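PDB 5A7V: putative glycosidase ph117-related from Bacteroides thetaiotaomicron, which probably cleaves or phosphorolyses mannosides as a GH130 enzyme, and binds mannose in its pocket. Local coordinates for residues Q216-Y228 / F235-P247. Residues are numbered along the deposited sequence; the frame is centred on the assembly and turned at random.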
loop_
_atom_site.group_PDB
_atom_site.type_symbol
_atom_site.label_atom_id
_atom_site.label_comp_id
_atom_site.label_asym_id
_atom_site.label_seq_id
_atom_site.Cartn_x
_atom_site.Cartn_y
_atom_site.Cartn_z
ATOM N N GLN A 216 -3.607 -3.768 16.334
ATOM C CA GLN A 216 -2.919 -4.444 15.237
ATOM C C GLN A 216 -1.400 -4.343 15.374
ATOM O O GLN A 216 -0.837 -3.229 15.363
ATOM C CB GLN A 216 -3.373 -3.825 13.898
ATOM C CG GLN A 216 -2.873 -4.548 12.667
ATOM C CD GLN A 216 -3.442 -3.993 11.376
ATOM O OE1 GLN A 216 -3.984 -2.888 11.348
ATOM N NE2 GLN A 216 -3.304 -4.781 10.315
ATOM N N VAL A 217 -0.764 -5.502 15.529
ATOM C CA VAL A 217 0.684 -5.565 15.787
ATOM C C VAL A 217 1.310 -6.618 14.857
ATOM O O VAL A 217 0.647 -7.576 14.403
ATOM C CB VAL A 217 1.026 -5.915 17.265
ATOM C CG1 VAL A 217 0.582 -4.775 18.163
ATOM C CG2 VAL A 217 0.417 -7.248 17.709
ATOM N N ILE A 218 2.601 -6.429 14.584
ATOM C CA ILE A 218 3.381 -7.372 13.780
ATOM C C ILE A 218 3.316 -8.764 14.407
ATOM O O ILE A 218 3.438 -8.876 15.656
ATOM C CB ILE A 218 4.796 -6.835 13.546
ATOM C CG1 ILE A 218 4.719 -5.611 12.617
ATOM C CG2 ILE A 218 5.737 -7.899 13.028
ATOM C CD1 ILE A 218 6.015 -4.836 12.493
ATOM N N LYS A 219 3.192 -9.815 13.601
ATOM C CA LYS A 219 3.011 -11.194 14.049
ATOM C C LYS A 219 4.105 -12.083 13.536
ATOM O O LYS A 219 4.351 -12.151 12.340
ATOM C CB LYS A 219 1.654 -11.733 13.569
ATOM C CG LYS A 219 1.401 -13.175 14.131
ATOM C CD LYS A 219 0.146 -13.829 13.679
ATOM C CE LYS A 219 0.032 -15.225 14.266
ATOM N NZ LYS A 219 -0.081 -15.378 15.750
ATOM N N LYS A 220 4.768 -12.807 14.435
ATOM C CA LYS A 220 5.669 -13.874 14.021
ATOM C C LYS A 220 4.951 -15.170 13.644
ATOM O O LYS A 220 3.883 -15.509 14.195
ATOM C CB LYS A 220 6.626 -14.231 15.148
ATOM C CG LYS A 220 7.599 -13.132 15.465
ATOM C CD LYS A 220 8.521 -13.622 16.600
ATOM C CE LYS A 220 9.516 -12.591 16.993
ATOM N NZ LYS A 220 10.280 -13.083 18.199
ATOM N N ILE A 221 5.560 -15.894 12.715
ATOM C CA ILE A 221 5.098 -17.247 12.355
ATOM C C ILE A 221 6.326 -18.115 12.300
ATOM O O ILE A 221 7.334 -17.743 11.707
ATOM C CB ILE A 221 4.397 -17.342 10.977
ATOM C CG1 ILE A 221 3.197 -16.439 10.900
ATOM C CG2 ILE A 221 4.008 -18.804 10.663
ATOM C CD1 ILE A 221 1.905 -17.021 11.417
ATOM N N ASP A 222 6.234 -19.255 12.984
ATOM C CA ASP A 222 7.362 -20.190 13.113
ATOM C C ASP A 222 8.621 -19.461 13.616
ATOM O O ASP A 222 9.760 -19.718 13.199
ATOM C CB ASP A 222 7.629 -20.903 11.814
ATOM C CG ASP A 222 6.447 -21.789 11.362
ATOM O OD1 ASP A 222 5.662 -22.287 12.193
ATOM O OD2 ASP A 222 6.311 -22.007 10.154
ATOM N N GLY A 223 8.391 -18.531 14.539
ATOM C CA GLY A 223 9.490 -17.858 15.209
ATOM C C GLY A 223 10.150 -16.702 14.447
ATOM O O GLY A 223 11.109 -16.113 14.963
ATOM N N LYS A 224 9.658 -16.395 13.249
ATOM C CA LYS A 224 10.227 -15.317 12.425
ATOM C C LYS A 224 9.169 -14.374 11.941
ATOM O O LYS A 224 7.990 -14.704 11.880
ATOM C CB LYS A 224 10.992 -15.877 11.190
ATOM C CG LYS A 224 12.173 -16.777 11.573
ATOM C CD LYS A 224 12.988 -17.254 10.388
ATOM C CE LYS A 224 14.109 -18.169 10.853
ATOM N NZ LYS A 224 14.060 -19.486 10.192
ATOM N N TYR A 225 9.602 -13.162 11.618
ATOM C CA TYR A 225 8.708 -12.223 10.947
ATOM C C TYR A 225 8.476 -12.666 9.480
ATOM O O TYR A 225 9.292 -13.393 8.905
ATOM C CB TYR A 225 9.282 -10.813 11.048
ATOM C CG TYR A 225 9.495 -10.371 12.478
ATOM C CD1 TYR A 225 8.392 -10.082 13.278
ATOM C CD2 TYR A 225 10.775 -10.271 13.023
ATOM C CE1 TYR A 225 8.542 -9.681 14.583
ATOM C CE2 TYR A 225 10.944 -9.847 14.362
ATOM C CZ TYR A 225 9.812 -9.586 15.122
ATOM O OH TYR A 225 9.975 -9.136 16.427
ATOM N N PHE A 226 7.401 -12.160 8.882
ATOM C CA PHE A 226 6.970 -12.596 7.564
ATOM C C PHE A 226 6.442 -11.393 6.769
ATOM O O PHE A 226 5.755 -10.542 7.332
ATOM C CB PHE A 226 5.875 -13.659 7.696
ATOM C CG PHE A 226 5.514 -14.313 6.388
ATOM C CD1 PHE A 226 4.633 -13.713 5.487
ATOM C CD2 PHE A 226 6.085 -15.524 6.036
ATOM C CE1 PHE A 226 4.324 -14.314 4.286
ATOM C CE2 PHE A 226 5.774 -16.106 4.817
ATOM C CZ PHE A 226 4.887 -15.499 3.946
ATOM N N MET A 227 6.761 -11.355 5.468
ATOM C CA MET A 227 6.286 -10.287 4.601
ATOM C C MET A 227 5.921 -10.865 3.224
ATOM O O MET A 227 6.717 -11.601 2.623
ATOM C CB MET A 227 7.414 -9.241 4.433
ATOM C CG MET A 227 7.077 -8.069 3.549
ATOM S SD MET A 227 8.396 -6.822 3.467
ATOM C CE MET A 227 9.781 -7.677 2.705
ATOM N N TYR A 228 4.737 -10.497 2.737
ATOM C CA TYR A 228 4.391 -10.663 1.288
ATOM C C TYR A 228 4.910 -9.426 0.587
ATOM O O TYR A 228 4.778 -8.321 1.106
ATOM C CB TYR A 228 2.860 -10.787 1.105
ATOM C CG TYR A 228 2.228 -11.949 1.854
ATOM C CD1 TYR A 228 2.114 -13.194 1.286
ATOM C CD2 TYR A 228 1.747 -11.796 3.133
ATOM C CE1 TYR A 228 1.586 -14.269 1.969
ATOM C CE2 TYR A 228 1.188 -12.856 3.824
ATOM C CZ TYR A 228 1.096 -14.099 3.235
ATOM O OH TYR A 228 0.574 -15.141 3.965
ATOM N N PHE A 235 5.361 -12.465 -3.979
ATOM C CA PHE A 235 6.512 -13.174 -3.450
ATOM C C PHE A 235 6.438 -13.102 -1.900
ATOM O O PHE A 235 5.526 -12.463 -1.349
ATOM C CB PHE A 235 7.810 -12.523 -3.900
ATOM C CG PHE A 235 7.990 -12.442 -5.400
ATOM C CD1 PHE A 235 8.228 -13.582 -6.144
ATOM C CD2 PHE A 235 7.929 -11.215 -6.068
ATOM C CE1 PHE A 235 8.426 -13.493 -7.507
ATOM C CE2 PHE A 235 8.105 -11.139 -7.442
ATOM C CZ PHE A 235 8.363 -12.289 -8.148
ATOM N N ALA A 236 7.387 -13.761 -1.202
ATOM C CA ALA A 236 7.421 -13.682 0.275
ATOM C C ALA A 236 8.844 -13.652 0.776
ATOM O O ALA A 236 9.803 -13.889 0.031
ATOM C CB ALA A 236 6.624 -14.799 0.899
ATOM N N ALA A 237 8.967 -13.270 2.048
ATOM C CA ALA A 237 10.273 -13.200 2.711
ATOM C C ALA A 237 10.072 -13.337 4.215
ATOM O O ALA A 237 8.997 -13.071 4.756
ATOM C CB ALA A 237 10.940 -11.860 2.404
ATOM N N THR A 238 11.157 -13.776 4.867
ATOM C CA THR A 238 11.202 -13.843 6.333
ATOM C C THR A 238 12.317 -12.951 6.895
ATOM O O THR A 238 13.230 -12.561 6.179
ATOM C CB THR A 238 11.403 -15.294 6.841
ATOM O OG1 THR A 238 12.662 -15.776 6.402
ATOM C CG2 THR A 238 10.298 -16.196 6.373
ATOM N N SER A 239 12.230 -12.678 8.187
ATOM C CA SER A 239 13.265 -11.896 8.843
ATOM C C SER A 239 13.303 -12.248 10.316
ATOM O O SER A 239 12.296 -12.556 10.910
ATOM C CB SER A 239 13.003 -10.399 8.684
ATOM O OG SER A 239 14.014 -9.606 9.323
ATOM N N GLU A 240 14.501 -12.120 10.894
ATOM C CA GLU A 240 14.664 -12.190 12.352
ATOM C C GLU A 240 14.785 -10.816 13.004
ATOM O O GLU A 240 14.685 -10.714 14.221
ATOM C CB GLU A 240 15.859 -13.084 12.713
ATOM C CG GLU A 240 15.697 -14.512 12.196
ATOM C CD GLU A 240 16.943 -15.381 12.299
ATOM O OE1 GLU A 240 17.968 -14.943 12.808
ATOM O OE2 GLU A 240 16.907 -16.531 11.848
ATOM N N ASP A 241 15.051 -9.772 12.232
ATOM C CA ASP A 241 15.361 -8.461 12.792
ATOM C C ASP A 241 14.548 -7.312 12.221
ATOM O O ASP A 241 14.808 -6.167 12.597
ATOM C CB ASP A 241 16.874 -8.194 12.668
ATOM C CG ASP A 241 17.374 -8.119 11.210
ATOM O OD1 ASP A 241 16.509 -8.007 10.297
ATOM O OD2 ASP A 241 18.621 -8.123 10.973
ATOM N N LEU A 242 13.573 -7.608 11.345
ATOM C CA LEU A 242 12.665 -6.642 10.716
ATOM C C LEU A 242 13.287 -5.744 9.660
ATOM O O LEU A 242 12.541 -5.073 8.931
ATOM C CB LEU A 242 11.880 -5.790 11.732
ATOM C CG LEU A 242 10.910 -6.620 12.573
ATOM C CD1 LEU A 242 10.566 -5.886 13.844
ATOM C CD2 LEU A 242 9.636 -6.939 11.774
ATOM N N VAL A 243 14.590 -5.837 9.446
ATOM C CA VAL A 243 15.292 -4.967 8.503
ATOM C C VAL A 243 15.977 -5.739 7.388
ATOM O O VAL A 243 15.946 -5.281 6.241
ATOM C CB VAL A 243 16.257 -3.972 9.212
ATOM C CG1 VAL A 243 15.448 -3.071 10.108
ATOM C CG2 VAL A 243 17.360 -4.641 10.035
ATOM N N ASN A 244 16.568 -6.902 7.706
ATOM C CA ASN A 244 17.168 -7.783 6.693
ATOM C C ASN A 244 16.201 -8.928 6.399
ATOM O O ASN A 244 15.894 -9.746 7.270
ATOM C CB ASN A 244 18.523 -8.322 7.174
ATOM C CG ASN A 244 19.533 -7.217 7.381
ATOM O OD1 ASN A 244 19.903 -6.506 6.430
ATOM N ND2 ASN A 244 19.975 -7.037 8.610
ATOM N N TRP A 245 15.718 -8.968 5.156
ATOM C CA TRP A 245 14.693 -9.947 4.726
ATOM C C TRP A 245 15.278 -10.944 3.740
ATOM O O TRP A 245 16.089 -10.575 2.883
ATOM C CB TRP A 245 13.500 -9.171 4.101
ATOM C CG TRP A 245 12.761 -8.349 5.112
ATOM C CD1 TRP A 245 13.073 -7.056 5.544
ATOM C CD2 TRP A 245 11.624 -8.766 5.902
ATOM N NE1 TRP A 245 12.201 -6.686 6.521
ATOM C CE2 TRP A 245 11.298 -7.694 6.770
ATOM C CE3 TRP A 245 10.850 -9.943 5.963
ATOM C CZ2 TRP A 245 10.226 -7.748 7.651
ATOM C CZ3 TRP A 245 9.834 -10.010 6.874
ATOM C CH2 TRP A 245 9.524 -8.930 7.717
ATOM N N THR A 246 14.841 -12.209 3.860
ATOM C CA THR A 246 15.330 -13.301 3.039
ATOM C C THR A 246 14.171 -13.816 2.187
ATOM O O THR A 246 13.234 -14.404 2.725
ATOM C CB THR A 246 15.916 -14.395 3.933
ATOM O OG1 THR A 246 16.990 -13.852 4.712
ATOM C CG2 THR A 246 16.404 -15.580 3.103
ATOM N N PRO A 247 14.203 -13.528 0.856
ATOM C CA PRO A 247 13.119 -14.022 0.013
ATOM C C PRO A 247 13.034 -15.531 -0.045
ATOM O O PRO A 247 14.061 -16.211 0.055
ATOM C CB PRO A 247 13.437 -13.453 -1.370
ATOM C CG PRO A 247 14.359 -12.335 -1.165
ATOM C CD PRO A 247 15.152 -12.699 0.097
#
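The antiparallel beta hairpin of strands 225-229 and 235-239 is knit by two hydrogen-bonded pairs, Tyr225 with Ser239 and Met227 with Ala237. In the second, Met227 N gives to Ala237 O at 2.9 Å and Ala237 N gives back to Met227 O. On the face that carries these four side chains, Trp245, from the return segment after the 240-244 loop, lays its indole against Met227, and the backbone carbon of Ala237 meets the indole edge. The indole is sandwiched: Ser239 CB sits over the centre of one side, while Met227 covers the other, with CB 3.5 Å from Trp245 CZ3. Met227 CG lies anti to the backbone N (chi1 180°), and the thioether runs across the six-membered ring, its SD 4.5 Å from the Trp245 ring centroid in a Met-aromatic contact. Strand 205-212 pairs with the far side of 225-229, making the hairpin and strand 246-247 the outer part of one propeller-like blade, as in the five-bladed GH130 fold. Beyond the strand end, Leu242 CD2 lies over the Tyr225 ring, 3.6 Å from its centroid, a CH-pi contact suited to a branched aliphatic chain. Ser239 shapes this loop: its OG donates to Asn244 O at 2.8 Å and accepts from Asp241 N, an ST turn. On the opposite face Phe226 CZ meets Ala236 CB at 3.6 Å, the short methyl leaving room for the ring, which Pro318 also touches.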